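Long-range contacts in probable LRR receptor-like serine/threonine-protein kinase At4g26540 (Arabidopsis thaliana, PDB 5HZ0), which acts as a plant cell-surface receptor for RGF peptide hormones, which maintain the root stem cell niche, and pairs with SERK co-receptors through its leucine-rich repeats: residues Ile366-Leu376 with Pro391-Asn399; Leu424-Val435 with Ser447-Leu458. The protein carries 5 engineered substitutions. All coordinates share one frame; numbering follows the deposited sequence.

Contact 1. Residues Ile366-Leu376 with Pro391-Asn399; sequences IPKEIFGLRNL and PPDIGNCTN. With NAG (2-acetamido-2-deoxy-beta-D-glucopyranose), chain C.
The phenyl ring of Phe371 has Ile394 over one face, set off toward the rim, and CB of Cys397 at its edge, 4.3 Å from Phe371 CD1. Ile394 runs alongside the ring: with chi1 at -168° its CG1 swings far from its own nitrogen and comes 3.5 Å from Phe371 CE1, while Ile394 CA makes an off-centre CH-pi contact, 4.1 Å from the ring centroid. Pro391 crosses the phenyl at about a right angle, its CD 3.8 Å from Phe371 CE2. A broad, flat, apolar group suits a place where three residues of the next repeat must be met at once. With an alanine here, Ile394 and Pro391 would probably lose their shared packing surface, opening a gap between the two turns.

Toward the outside the contact turns polar: Lys368 lays its aliphatic chain along Pro391, CG 3.8 Å from Pro391 CB, and carries NZ to a long salt bridge with Asp393 OD1. The other carboxylate oxygen, Asp393 OD2, accepts a nearly straight bond from NAG N2, at 2.6 Å. That sugar is linked covalently to Asn396 ND2, and a side chain at Gly372 would probably crowd its acetamido oxygen, which suits a glycine.

Both segments form 3-10 turns in successive interstrand loops; inward, Phe371 and Ile370 rest on Leu379 of strand 378-380, and Ile370 also on Ile355 of strand 354-356.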
# COMPACT_ATOMS: atom_id res chain seq x y z
N ILE A 366 13.81 -21.46 -12.01
CA ILE A 366 14.03 -20.65 -10.83
C ILE A 366 15.28 -21.21 -10.14
O ILE A 366 15.32 -22.41 -9.78
CB ILE A 366 12.85 -20.72 -9.86
CG1 ILE A 366 11.54 -20.48 -10.60
CG2 ILE A 366 13.06 -19.73 -8.70
CD1 ILE A 366 10.30 -20.64 -9.75
N PRO A 367 16.30 -20.37 -9.96
CA PRO A 367 17.57 -20.81 -9.38
C PRO A 367 17.34 -21.34 -7.97
O PRO A 367 16.63 -20.70 -7.18
CB PRO A 367 18.43 -19.53 -9.36
CG PRO A 367 17.45 -18.42 -9.38
CD PRO A 367 16.30 -18.92 -10.23
N LYS A 368 17.90 -22.51 -7.69
CA LYS A 368 17.73 -23.16 -6.40
C LYS A 368 18.20 -22.26 -5.27
O LYS A 368 17.59 -22.21 -4.19
CB LYS A 368 18.51 -24.49 -6.40
CG LYS A 368 18.06 -25.42 -7.55
CD LYS A 368 18.42 -26.91 -7.30
CE LYS A 368 17.41 -27.86 -7.97
NZ LYS A 368 17.67 -29.30 -7.62
N GLU A 369 19.25 -21.50 -5.54
CA GLU A 369 19.94 -20.75 -4.51
C GLU A 369 19.05 -19.68 -3.89
O GLU A 369 19.21 -19.33 -2.73
CB GLU A 369 21.26 -20.15 -5.04
CG GLU A 369 22.27 -21.19 -5.53
CD GLU A 369 22.10 -21.55 -7.01
OE1 GLU A 369 20.98 -21.41 -7.56
OE2 GLU A 369 23.11 -21.98 -7.63
N ILE A 370 18.10 -19.17 -4.64
CA ILE A 370 17.23 -18.13 -4.11
C ILE A 370 16.41 -18.65 -2.92
O ILE A 370 16.04 -17.89 -2.03
CB ILE A 370 16.33 -17.54 -5.22
CG1 ILE A 370 16.57 -16.04 -5.34
CG2 ILE A 370 14.86 -17.81 -4.95
CD1 ILE A 370 17.94 -15.68 -5.89
N PHE A 371 16.18 -19.96 -2.89
CA PHE A 371 15.42 -20.56 -1.80
C PHE A 371 16.30 -20.80 -0.56
O PHE A 371 15.82 -21.20 0.50
CB PHE A 371 14.76 -21.87 -2.27
CG PHE A 371 13.60 -21.67 -3.22
CD1 PHE A 371 12.37 -21.20 -2.77
CD2 PHE A 371 13.73 -21.98 -4.57
CE1 PHE A 371 11.30 -21.02 -3.63
CE2 PHE A 371 12.65 -21.81 -5.44
CZ PHE A 371 11.44 -21.33 -4.97
N GLY A 372 17.59 -20.53 -0.70
CA GLY A 372 18.51 -20.61 0.43
C GLY A 372 18.44 -19.38 1.32
O GLY A 372 19.05 -19.35 2.39
N LEU A 373 17.71 -18.35 0.89
CA LEU A 373 17.60 -17.15 1.71
C LEU A 373 16.76 -17.45 2.96
O LEU A 373 15.62 -17.92 2.87
CB LEU A 373 17.05 -15.98 0.89
CG LEU A 373 17.90 -15.62 -0.34
CD1 LEU A 373 17.17 -14.72 -1.31
CD2 LEU A 373 19.21 -14.99 0.08
N ARG A 374 17.35 -17.21 4.13
CA ARG A 374 16.71 -17.58 5.39
C ARG A 374 15.80 -16.47 5.88
O ARG A 374 14.97 -16.67 6.77
CB ARG A 374 17.77 -17.95 6.45
CG ARG A 374 18.45 -19.30 6.20
CD ARG A 374 19.59 -19.61 7.18
NE ARG A 374 19.24 -19.31 8.57
CZ ARG A 374 19.72 -18.27 9.25
NH1 ARG A 374 20.58 -17.44 8.68
NH2 ARG A 374 19.34 -18.07 10.51
N ASN A 375 15.99 -15.28 5.33
CA ASN A 375 15.11 -14.15 5.64
C ASN A 375 14.03 -13.74 4.60
O ASN A 375 13.33 -12.75 4.80
CB ASN A 375 15.90 -12.96 6.19
CG ASN A 375 15.93 -12.96 7.70
OD1 ASN A 375 16.98 -12.72 8.31
ND2 ASN A 375 14.78 -13.21 8.31
N LEU A 376 13.91 -14.47 3.50
CA LEU A 376 12.98 -14.08 2.45
C LEU A 376 11.54 -14.41 2.86
O LEU A 376 11.19 -15.58 3.04
CB LEU A 376 13.34 -14.85 1.19
CG LEU A 376 12.74 -14.44 -0.15
CD1 LEU A 376 13.15 -13.02 -0.50
CD2 LEU A 376 13.19 -15.40 -1.25
N PRO A 391 12.37 -26.40 -7.40
CA PRO A 391 13.50 -27.07 -6.75
C PRO A 391 13.10 -27.69 -5.42
O PRO A 391 12.27 -27.11 -4.71
CB PRO A 391 14.49 -25.93 -6.52
CG PRO A 391 14.07 -24.82 -7.52
CD PRO A 391 12.59 -24.95 -7.60
N PRO A 392 13.64 -28.87 -5.08
CA PRO A 392 13.39 -29.39 -3.73
C PRO A 392 13.95 -28.44 -2.66
O PRO A 392 13.39 -28.32 -1.57
CB PRO A 392 14.12 -30.75 -3.72
CG PRO A 392 15.01 -30.74 -4.92
CD PRO A 392 14.40 -29.80 -5.92
N ASP A 393 14.99 -27.69 -3.01
CA ASP A 393 15.58 -26.76 -2.05
C ASP A 393 14.59 -25.74 -1.52
O ASP A 393 14.94 -24.99 -0.61
CB ASP A 393 16.76 -26.01 -2.65
CG ASP A 393 17.72 -26.93 -3.36
OD1 ASP A 393 17.29 -27.51 -4.38
OD2 ASP A 393 18.88 -27.05 -2.89
N ILE A 394 13.39 -25.70 -2.11
CA ILE A 394 12.32 -24.82 -1.63
C ILE A 394 12.07 -25.04 -0.13
O ILE A 394 11.67 -24.12 0.58
CB ILE A 394 10.99 -24.99 -2.44
CG1 ILE A 394 9.99 -23.88 -2.11
CG2 ILE A 394 10.33 -26.34 -2.18
CD1 ILE A 394 8.60 -24.17 -2.61
N GLY A 395 12.34 -26.25 0.36
CA GLY A 395 12.21 -26.52 1.78
C GLY A 395 13.15 -25.72 2.70
O GLY A 395 12.87 -25.55 3.89
N ASN A 396 14.25 -25.22 2.14
CA ASN A 396 15.22 -24.41 2.86
C ASN A 396 14.75 -22.99 3.22
O ASN A 396 15.32 -22.38 4.12
CB ASN A 396 16.52 -24.27 2.03
CG ASN A 396 17.23 -25.60 1.79
OD1 ASN A 396 16.62 -26.67 1.81
ND2 ASN A 396 18.55 -25.53 1.55
N CYS A 397 13.72 -22.47 2.56
CA CYS A 397 13.45 -21.04 2.69
C CYS A 397 12.52 -20.90 3.88
O CYS A 397 11.29 -20.91 3.74
CB CYS A 397 12.73 -20.56 1.42
SG CYS A 397 12.91 -18.81 0.94
N THR A 398 13.15 -20.60 5.02
CA THR A 398 12.58 -20.93 6.32
C THR A 398 11.44 -20.00 6.67
O THR A 398 10.46 -20.41 7.27
CB THR A 398 13.66 -20.88 7.43
OG1 THR A 398 14.78 -21.67 7.03
CG2 THR A 398 13.13 -21.41 8.76
N ASN A 399 11.61 -18.73 6.31
CA ASN A 399 10.68 -17.66 6.64
C ASN A 399 9.69 -17.30 5.55
O ASN A 399 8.97 -16.31 5.70
CB ASN A 399 11.44 -16.40 7.07
CG ASN A 399 12.03 -16.51 8.47
OD1 ASN A 399 11.45 -17.15 9.35
ND2 ASN A 399 13.18 -15.89 8.68
C1 NAG C . 19.07 -26.78 1.05
C2 NAG C . 20.30 -26.38 0.24
C3 NAG C . 21.13 -27.58 -0.20
C4 NAG C . 21.42 -28.45 1.02
C5 NAG C . 20.09 -28.84 1.66
C6 NAG C . 20.27 -29.83 2.80
C7 NAG C . 20.18 -24.31 -1.02
C8 NAG C . 19.85 -23.64 -2.32
N2 NAG C . 19.91 -25.61 -0.93
O3 NAG C . 22.31 -27.15 -0.85
O4 NAG C . 22.13 -29.62 0.66
O5 NAG C . 19.41 -27.68 2.10
O6 NAG C . 21.47 -29.56 3.50
O7 NAG C . 20.67 -23.67 -0.09

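Contact 2. Residues Leu424-Val435 with Ser447-Leu458; sequences LNFVDISENRLV and SLEFLDLHTNSL
Phe426 and Phe450 form an offset stack, side by side, with ring centroids 3.8 Å apart and planes at 11°. Each has CG trans to its own nitrogen (chi1 -177° and 178°); this shared first torsion sends both rings the same way, and their matching second torsion turns them nearly parallel. Just past the strands, CB of Ser430 sits over the centre of the His454 ring, a CH-pi contact of 3.5 Å to the centroid. Between these pairs, on the face that carries the phenylalanines, Asp428 and Asp452 lie side by side with their carboxylate planes nearly parallel, Asp428 OD1 3.7 Å from Asp452 OD2. Their probable repulsion is likely to be eased by Arg404, in salt bridge with Asp428 OD2, and by His454, whose ND1 donates to the syn lone pair of Asp452 OD1 at 2.6 Å. Asp428 OD1 also takes both N and OG of Ser430, closing an Asx turn.

On the opposite face Val427 CG1 packs 3.3 Å from Leu451 CD1, branched aliphatics filling the interior. Parallel backbone bonds join strands 426-428 and 450-452; before them, Asn425 ND2 donates to Glu449 OE1 at 3.0 Å. Past them, Asn456 ND2 binds Leu453 O at 2.7 Å and, weakly, Ile429 O, an amide suited to buried turn carbonyls.

Farther out, Arg402 makes a cation-pi contact with Phe426, and Phe473 extends the stack beyond Phe450. Arg402 and Arg404 belong to a peptide-recognition motif. Leu424, Val427, Ile429, Asn432 and Leu434, matched by Leu448, Leu451, Leu453, Asn456 and Leu458, follow the LxxLxLxxNxL signature of the leucine-rich-repeat solenoid.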
# COMPACT_ATOMS: atom_id res chain seq x y z
N LEU A 424 4.60 -20.39 5.88
CA LEU A 424 4.07 -20.09 4.56
C LEU A 424 2.56 -19.93 4.70
O LEU A 424 1.85 -20.86 5.08
CB LEU A 424 4.41 -21.26 3.64
CG LEU A 424 4.14 -21.19 2.14
CD1 LEU A 424 4.71 -19.91 1.52
CD2 LEU A 424 4.77 -22.43 1.51
N ASN A 425 2.08 -18.72 4.43
CA ASN A 425 0.69 -18.37 4.55
C ASN A 425 -0.12 -18.56 3.27
O ASN A 425 -1.24 -19.06 3.29
CB ASN A 425 0.55 -16.93 5.01
CG ASN A 425 -0.88 -16.56 5.24
OD1 ASN A 425 -1.47 -15.80 4.48
ND2 ASN A 425 -1.47 -17.11 6.29
N PHE A 426 0.49 -18.14 2.18
CA PHE A 426 -0.20 -17.86 0.94
C PHE A 426 0.67 -18.44 -0.16
O PHE A 426 1.83 -18.06 -0.31
CB PHE A 426 -0.32 -16.34 0.76
CG PHE A 426 -1.08 -15.94 -0.47
CD1 PHE A 426 -0.49 -16.06 -1.72
CD2 PHE A 426 -2.38 -15.45 -0.38
CE1 PHE A 426 -1.19 -15.70 -2.86
CE2 PHE A 426 -3.08 -15.08 -1.52
CZ PHE A 426 -2.49 -15.21 -2.76
N VAL A 427 0.08 -19.33 -0.94
CA VAL A 427 0.79 -19.97 -2.04
C VAL A 427 -0.09 -20.01 -3.32
O VAL A 427 -1.19 -20.58 -3.33
CB VAL A 427 1.27 -21.38 -1.59
CG1 VAL A 427 0.11 -22.13 -1.08
CG2 VAL A 427 1.91 -22.11 -2.71
N ASP A 428 0.39 -19.37 -4.38
CA ASP A 428 -0.28 -19.40 -5.66
C ASP A 428 0.68 -19.97 -6.70
O ASP A 428 1.67 -19.31 -7.07
CB ASP A 428 -0.69 -17.96 -6.05
CG ASP A 428 -1.59 -17.92 -7.26
OD1 ASP A 428 -1.82 -19.01 -7.83
OD2 ASP A 428 -2.07 -16.82 -7.63
N ILE A 429 0.42 -21.21 -7.11
CA ILE A 429 1.09 -21.90 -8.25
C ILE A 429 0.22 -22.09 -9.52
O ILE A 429 0.56 -22.87 -10.44
CB ILE A 429 1.92 -23.14 -7.79
CG1 ILE A 429 2.67 -22.83 -6.49
CG2 ILE A 429 2.87 -23.62 -8.92
CD1 ILE A 429 3.00 -24.11 -5.68
N SER A 430 -0.94 -21.44 -9.56
CA SER A 430 -1.88 -21.68 -10.64
C SER A 430 -1.28 -21.35 -12.01
O SER A 430 -0.27 -20.64 -12.10
CB SER A 430 -3.16 -20.88 -10.43
OG SER A 430 -2.87 -19.51 -10.26
N GLU A 431 -1.86 -21.92 -13.06
CA GLU A 431 -1.46 -21.66 -14.44
C GLU A 431 -0.00 -22.01 -14.71
O GLU A 431 0.82 -21.15 -15.04
CB GLU A 431 -1.74 -20.21 -14.83
CG GLU A 431 -3.22 -19.86 -14.88
CD GLU A 431 -3.46 -18.50 -15.51
OE1 GLU A 431 -4.17 -18.42 -16.53
OE2 GLU A 431 -2.92 -17.51 -14.98
N ASN A 432 0.28 -23.30 -14.59
CA ASN A 432 1.56 -23.85 -14.94
C ASN A 432 1.30 -25.24 -15.52
O ASN A 432 0.17 -25.53 -15.89
CB ASN A 432 2.50 -23.91 -13.71
CG ASN A 432 3.09 -22.53 -13.35
OD1 ASN A 432 4.07 -22.09 -13.95
ND2 ASN A 432 2.50 -21.87 -12.36
N ARG A 433 2.34 -26.03 -15.70
CA ARG A 433 2.29 -27.42 -16.17
C ARG A 433 2.48 -28.51 -15.12
O ARG A 433 2.98 -29.60 -15.45
CB ARG A 433 3.26 -27.64 -17.32
CG ARG A 433 3.29 -26.48 -18.26
CD ARG A 433 2.10 -26.45 -19.17
NE ARG A 433 2.56 -26.00 -20.48
CZ ARG A 433 2.57 -24.73 -20.87
NH1 ARG A 433 2.12 -23.78 -20.04
NH2 ARG A 433 3.03 -24.40 -22.07
N LEU A 434 2.31 -28.18 -13.85
CA LEU A 434 2.56 -29.14 -12.76
C LEU A 434 1.84 -30.47 -12.95
O LEU A 434 0.71 -30.52 -13.42
CB LEU A 434 2.09 -28.58 -11.44
CG LEU A 434 2.66 -27.22 -11.05
CD1 LEU A 434 2.16 -26.88 -9.67
CD2 LEU A 434 4.17 -27.27 -11.11
N VAL A 435 2.50 -31.55 -12.55
CA VAL A 435 1.89 -32.86 -12.69
C VAL A 435 1.90 -33.64 -11.40
O VAL A 435 2.23 -33.11 -10.34
CB VAL A 435 2.56 -33.67 -13.81
CG1 VAL A 435 2.23 -33.06 -15.19
CG2 VAL A 435 4.07 -33.75 -13.59
N SER A 447 0.71 -23.06 8.88
CA SER A 447 0.25 -21.69 8.77
C SER A 447 -0.55 -21.40 7.50
O SER A 447 -1.03 -20.28 7.31
CB SER A 447 1.45 -20.74 8.81
OG SER A 447 2.10 -20.82 10.05
N LEU A 448 -0.72 -22.40 6.64
CA LEU A 448 -1.14 -22.13 5.27
C LEU A 448 -2.63 -21.80 5.23
O LEU A 448 -3.47 -22.62 5.58
CB LEU A 448 -0.88 -23.36 4.42
CG LEU A 448 -1.23 -23.22 2.95
CD1 LEU A 448 -0.26 -22.19 2.39
CD2 LEU A 448 -1.16 -24.57 2.22
N GLU A 449 -2.95 -20.56 4.85
CA GLU A 449 -4.35 -20.18 4.67
C GLU A 449 -4.88 -20.08 3.24
O GLU A 449 -6.08 -20.15 3.04
CB GLU A 449 -4.61 -18.88 5.41
CG GLU A 449 -4.25 -18.99 6.86
CD GLU A 449 -4.63 -17.76 7.64
OE1 GLU A 449 -4.31 -16.64 7.19
OE2 GLU A 449 -5.26 -17.93 8.71
N PHE A 450 -4.00 -19.99 2.26
CA PHE A 450 -4.44 -19.75 0.89
C PHE A 450 -3.66 -20.66 -0.04
O PHE A 450 -2.44 -20.51 -0.14
CB PHE A 450 -4.21 -18.29 0.49
CG PHE A 450 -4.59 -17.96 -0.95
CD1 PHE A 450 -3.78 -18.37 -2.01
CD2 PHE A 450 -5.73 -17.21 -1.24
CE1 PHE A 450 -4.12 -18.05 -3.32
CE2 PHE A 450 -6.07 -16.89 -2.56
CZ PHE A 450 -5.25 -17.31 -3.60
N LEU A 451 -4.36 -21.56 -0.72
CA LEU A 451 -3.71 -22.50 -1.62
C LEU A 451 -4.42 -22.47 -2.98
O LEU A 451 -5.55 -22.99 -3.13
CB LEU A 451 -3.75 -23.90 -0.99
CG LEU A 451 -3.15 -25.02 -1.81
CD1 LEU A 451 -1.71 -24.71 -2.19
CD2 LEU A 451 -3.23 -26.33 -1.04
N ASP A 452 -3.74 -21.92 -3.98
CA ASP A 452 -4.27 -21.84 -5.33
C ASP A 452 -3.41 -22.68 -6.28
O ASP A 452 -2.32 -22.26 -6.66
CB ASP A 452 -4.23 -20.38 -5.77
CG ASP A 452 -5.15 -20.07 -6.95
OD1 ASP A 452 -5.60 -21.00 -7.67
OD2 ASP A 452 -5.41 -18.87 -7.14
N LEU A 453 -3.92 -23.85 -6.66
CA LEU A 453 -3.29 -24.72 -7.67
C LEU A 453 -3.95 -24.75 -9.08
O LEU A 453 -3.61 -25.61 -9.90
CB LEU A 453 -3.09 -26.14 -7.11
CG LEU A 453 -2.32 -26.23 -5.78
CD1 LEU A 453 -2.02 -27.69 -5.39
CD2 LEU A 453 -1.05 -25.41 -5.83
N HIS A 454 -4.93 -23.89 -9.34
CA HIS A 454 -5.77 -24.04 -10.54
C HIS A 454 -5.05 -23.98 -11.90
O HIS A 454 -4.01 -23.34 -12.03
CB HIS A 454 -7.00 -23.10 -10.50
CG HIS A 454 -6.72 -21.69 -10.93
ND1 HIS A 454 -6.62 -20.64 -10.03
CD2 HIS A 454 -6.57 -21.14 -12.16
CE1 HIS A 454 -6.40 -19.52 -10.68
NE2 HIS A 454 -6.37 -19.79 -11.98
N THR A 455 -5.60 -24.67 -12.90
CA THR A 455 -5.00 -24.69 -14.23
C THR A 455 -3.59 -25.28 -14.25
O THR A 455 -2.58 -24.61 -14.50
CB THR A 455 -5.07 -23.30 -14.92
OG1 THR A 455 -6.44 -22.88 -14.95
CG2 THR A 455 -4.54 -23.35 -16.35
N ASN A 456 -3.54 -26.57 -13.96
CA ASN A 456 -2.34 -27.36 -14.11
C ASN A 456 -2.80 -28.73 -14.55
O ASN A 456 -3.95 -28.93 -14.90
CB ASN A 456 -1.59 -27.46 -12.78
CG ASN A 456 -0.86 -26.18 -12.44
OD1 ASN A 456 0.17 -25.87 -13.03
ND2 ASN A 456 -1.40 -25.41 -11.49
N SER A 457 -1.86 -29.66 -14.59
CA SER A 457 -2.12 -31.06 -14.88
C SER A 457 -2.19 -31.94 -13.64
O SER A 457 -1.86 -33.13 -13.70
CB SER A 457 -1.21 -31.57 -15.97
OG SER A 457 -1.52 -30.86 -17.16
N LEU A 458 -2.43 -31.33 -12.49
CA LEU A 458 -2.48 -32.10 -11.24
C LEU A 458 -3.41 -33.31 -11.35
O LEU A 458 -4.49 -33.23 -11.93
CB LEU A 458 -2.91 -31.21 -10.08
CG LEU A 458 -1.86 -30.16 -9.72
CD1 LEU A 458 -2.27 -29.41 -8.49
CD2 LEU A 458 -0.55 -30.88 -9.50

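Both contacts join consecutive coils of the extracellular leucine-rich-repeat solenoid, but at different places on each coil. Contact 1 links interstrand loops with 3-10 turns and has no clear hydrogen bond across it: apolar packing holds its inner side, and a glycan and a long ion pair mark its outer rim. Contact 2 links the strands and the asparagine turns after them, with regular backbone bonds, an aromatic pair and buried carboxylates. Each is partly buried, combining a core with exposed margins, yet contact 2 buries more surface, about 1034 against 720 Å². They share no segment; the centres of contact 1 and contact 2 lie about 17 Å apart, and the nearest atoms of contact 1 and contact 2 about 6 Å.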